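Local coordinates for protein neurotoxin (Clostridium botulinum, PDB 3N7L) that is the receptor-binding domain of a botulinum neurotoxin and probably attaches the toxin to nerve cells through a ganglioside-binding loop, at residues A[381-386]-A[393-398]. Numbering follows the deposited sequence.
Sequences SYSFKL and NHEYLI. With SO4 (sulfate ion), chain B.
Tyr396 turns its CD2 edge to one face of the Phe384 ring, an edge-to-face pair with centroids 5.7 Å apart and planes at 76°. One face of the Tyr396 ring in turn takes Leu386 CD1, a CH-pi contact 4.0 Å from the ring centroid, and Phe384 O lies at its edge. CG of Phe384 lies between the backbone N and the carbonyl carbon (chi1 62°), and Phe384 CE2 is the ring atom nearest Tyr396 CD2, at 4.1 Å. Ile398 CG1 lies at the edge of the Tyr382 ring, 3.8 Å from Tyr382 CD1, the two side chains crossing at about a right angle. Tyr396 OH is hydrogen-bonded outside the two segments, to Asp389 OD2 and Lys262 NZ. The His394 ring uses its NE2 edge: the N-H points at O4 of a sulfate, probably from the crystallisation liquor, 2.8 Å away, which Tyr390, Trp391 and Phe392 also hold through their backbone N-H groups. On the face away from Tyr382, Phe384, His394 and Tyr396, Glu395 bends at chi2 (-79°) and receives a hydrogen bond from Ser381 OG on OE2 at 2.6 Å, nearly along the C-O axis. Backbone bonds join Tyr382 with Tyr396 and Phe384 with His394 in both directions, Tyr396 N reaching Tyr382 O at 2.8 Å. This is an antiparallel beta hairpin, strands 373-384 and 394-402, in the C-terminal receptor-binding region, whose family belongs to the beta-trefoil group.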
loop_
_atom_site.group_PDB
_atom_site.type_symbol
_atom_site.label_atom_id
_atom_site.label_comp_id
_atom_site.label_asym_id
_atom_site.label_seq_id
_atom_site.Cartn_x
_atom_site.Cartn_y
_atom_site.Cartn_z
ATOM N N SER A 381 -18.430 18.967 -7.439
ATOM C CA SER A 381 -19.428 19.714 -6.704
ATOM C C SER A 381 -20.453 20.303 -7.664
ATOM O O SER A 381 -20.099 20.953 -8.646
ATOM C CB SER A 381 -18.759 20.822 -5.890
ATOM O OG SER A 381 -19.712 21.503 -5.089
ATOM N N TYR A 382 -21.727 20.053 -7.384
ATOM C CA TYR A 382 -22.801 20.565 -8.211
ATOM C C TYR A 382 -23.899 21.176 -7.354
ATOM O O TYR A 382 -24.152 20.735 -6.226
ATOM C CB TYR A 382 -23.366 19.454 -9.090
ATOM C CG TYR A 382 -22.314 18.846 -9.976
ATOM C CD1 TYR A 382 -21.544 17.763 -9.540
ATOM C CD2 TYR A 382 -22.035 19.393 -11.231
ATOM C CE1 TYR A 382 -20.528 17.242 -10.324
ATOM C CE2 TYR A 382 -21.011 18.881 -12.026
ATOM C CZ TYR A 382 -20.263 17.806 -11.564
ATOM O OH TYR A 382 -19.240 17.307 -12.335
ATOM N N SER A 383 -24.552 22.193 -7.903
ATOM C CA SER A 383 -25.612 22.889 -7.195
ATOM C C SER A 383 -26.999 22.403 -7.588
ATOM O O SER A 383 -27.458 22.641 -8.704
ATOM C CB SER A 383 -25.504 24.395 -7.458
ATOM O OG SER A 383 -26.576 25.101 -6.853
ATOM N N PHE A 384 -27.655 21.698 -6.676
ATOM C CA PHE A 384 -29.005 21.226 -6.924
ATOM C C PHE A 384 -29.720 20.968 -5.600
ATOM O O PHE A 384 -29.297 21.481 -4.561
ATOM C CB PHE A 384 -29.019 19.985 -7.843
ATOM C CG PHE A 384 -28.311 18.766 -7.289
ATOM C CD1 PHE A 384 -29.017 17.590 -7.049
ATOM C CD2 PHE A 384 -26.934 18.775 -7.060
ATOM C CE1 PHE A 384 -28.364 16.437 -6.592
ATOM C CE2 PHE A 384 -26.271 17.629 -6.604
ATOM C CZ PHE A 384 -26.985 16.457 -6.369
ATOM N N LYS A 385 -30.801 20.195 -5.628
ATOM C CA LYS A 385 -31.553 19.931 -4.409
ATOM C C LYS A 385 -31.648 18.449 -4.044
ATOM O O LYS A 385 -31.941 17.609 -4.895
ATOM C CB LYS A 385 -32.964 20.524 -4.548
ATOM C CG LYS A 385 -32.972 22.016 -4.866
ATOM C CD LYS A 385 -34.385 22.549 -5.064
ATOM C CE LYS A 385 -34.370 24.060 -5.267
ATOM N NZ LYS A 385 -35.731 24.594 -5.541
ATOM N N LEU A 386 -31.395 18.143 -2.774
ATOM C CA LEU A 386 -31.464 16.775 -2.264
ATOM C C LEU A 386 -32.263 16.749 -0.965
ATOM O O LEU A 386 -32.254 17.717 -0.195
ATOM C CB LEU A 386 -30.059 16.209 -1.998
ATOM C CG LEU A 386 -29.161 15.856 -3.190
ATOM C CD1 LEU A 386 -27.770 15.475 -2.693
ATOM C CD2 LEU A 386 -29.779 14.714 -3.988
ATOM N N ASN A 393 -31.013 26.010 -4.186
ATOM C CA ASN A 393 -30.141 24.943 -4.636
ATOM C C ASN A 393 -28.927 25.027 -3.708
ATOM O O ASN A 393 -28.631 26.092 -3.162
ATOM C CB ASN A 393 -29.731 25.172 -6.088
ATOM C CG ASN A 393 -30.838 24.832 -7.055
ATOM O OD1 ASN A 393 -31.194 23.667 -7.213
ATOM N ND2 ASN A 393 -31.402 25.848 -7.697
ATOM N N HIS A 394 -28.240 23.909 -3.521
ATOM C CA HIS A 394 -27.082 23.854 -2.638
ATOM C C HIS A 394 -25.964 23.092 -3.325
ATOM O O HIS A 394 -26.219 22.148 -4.075
ATOM C CB HIS A 394 -27.442 23.124 -1.339
ATOM C CG HIS A 394 -28.616 23.709 -0.621
ATOM N ND1 HIS A 394 -28.494 24.722 0.305
ATOM C CD2 HIS A 394 -29.942 23.452 -0.726
ATOM C CE1 HIS A 394 -29.694 25.065 0.741
ATOM N NE2 HIS A 394 -30.589 24.309 0.130
ATOM N N GLU A 395 -24.731 23.508 -3.068
ATOM C CA GLU A 395 -23.567 22.843 -3.638
ATOM C C GLU A 395 -23.339 21.544 -2.872
ATOM O O GLU A 395 -23.301 21.539 -1.645
ATOM C CB GLU A 395 -22.323 23.737 -3.518
ATOM C CG GLU A 395 -22.285 24.909 -4.510
ATOM C CD GLU A 395 -21.850 24.493 -5.917
ATOM O OE1 GLU A 395 -22.133 25.242 -6.878
ATOM O OE2 GLU A 395 -21.211 23.427 -6.066
ATOM N N TYR A 396 -23.212 20.445 -3.604
ATOM C CA TYR A 396 -22.962 19.142 -3.010
ATOM C C TYR A 396 -21.797 18.497 -3.736
ATOM O O TYR A 396 -21.755 18.490 -4.972
ATOM C CB TYR A 396 -24.189 18.220 -3.144
ATOM C CG TYR A 396 -25.365 18.611 -2.273
ATOM C CD1 TYR A 396 -25.290 18.509 -0.882
ATOM C CD2 TYR A 396 -26.531 19.120 -2.834
ATOM C CE1 TYR A 396 -26.354 18.915 -0.072
ATOM C CE2 TYR A 396 -27.598 19.528 -2.034
ATOM C CZ TYR A 396 -27.501 19.425 -0.655
ATOM O OH TYR A 396 -28.544 19.843 0.142
ATOM N N LEU A 397 -20.848 17.972 -2.968
ATOM C CA LEU A 397 -19.705 17.277 -3.542
ATOM C C LEU A 397 -20.261 15.866 -3.671
ATOM O O LEU A 397 -20.604 15.229 -2.668
ATOM C CB LEU A 397 -18.517 17.307 -2.582
ATOM C CG LEU A 397 -17.238 16.594 -3.030
ATOM C CD1 LEU A 397 -16.754 17.165 -4.372
ATOM C CD2 LEU A 397 -16.173 16.757 -1.956
ATOM N N ILE A 398 -20.363 15.383 -4.905
ATOM C CA ILE A 398 -20.956 14.080 -5.138
ATOM C C ILE A 398 -20.214 13.179 -6.109
ATOM O O ILE A 398 -19.414 13.640 -6.922
ATOM C CB ILE A 398 -22.366 14.230 -5.739
ATOM C CG1 ILE A 398 -22.258 14.933 -7.103
ATOM C CG2 ILE A 398 -23.268 15.038 -4.804
ATOM C CD1 ILE A 398 -23.468 14.744 -7.998
HETATM S S SO4 B . -33.839 25.168 1.620
HETATM O O1 SO4 B . -33.514 26.547 1.996
HETATM O O2 SO4 B . -35.298 24.976 1.668
HETATM O O3 SO4 B . -33.189 24.217 2.557
HETATM O O4 SO4 B . -33.339 24.925 0.252
HETATM O O HOH W 1 -25.872 26.800 -4.864
#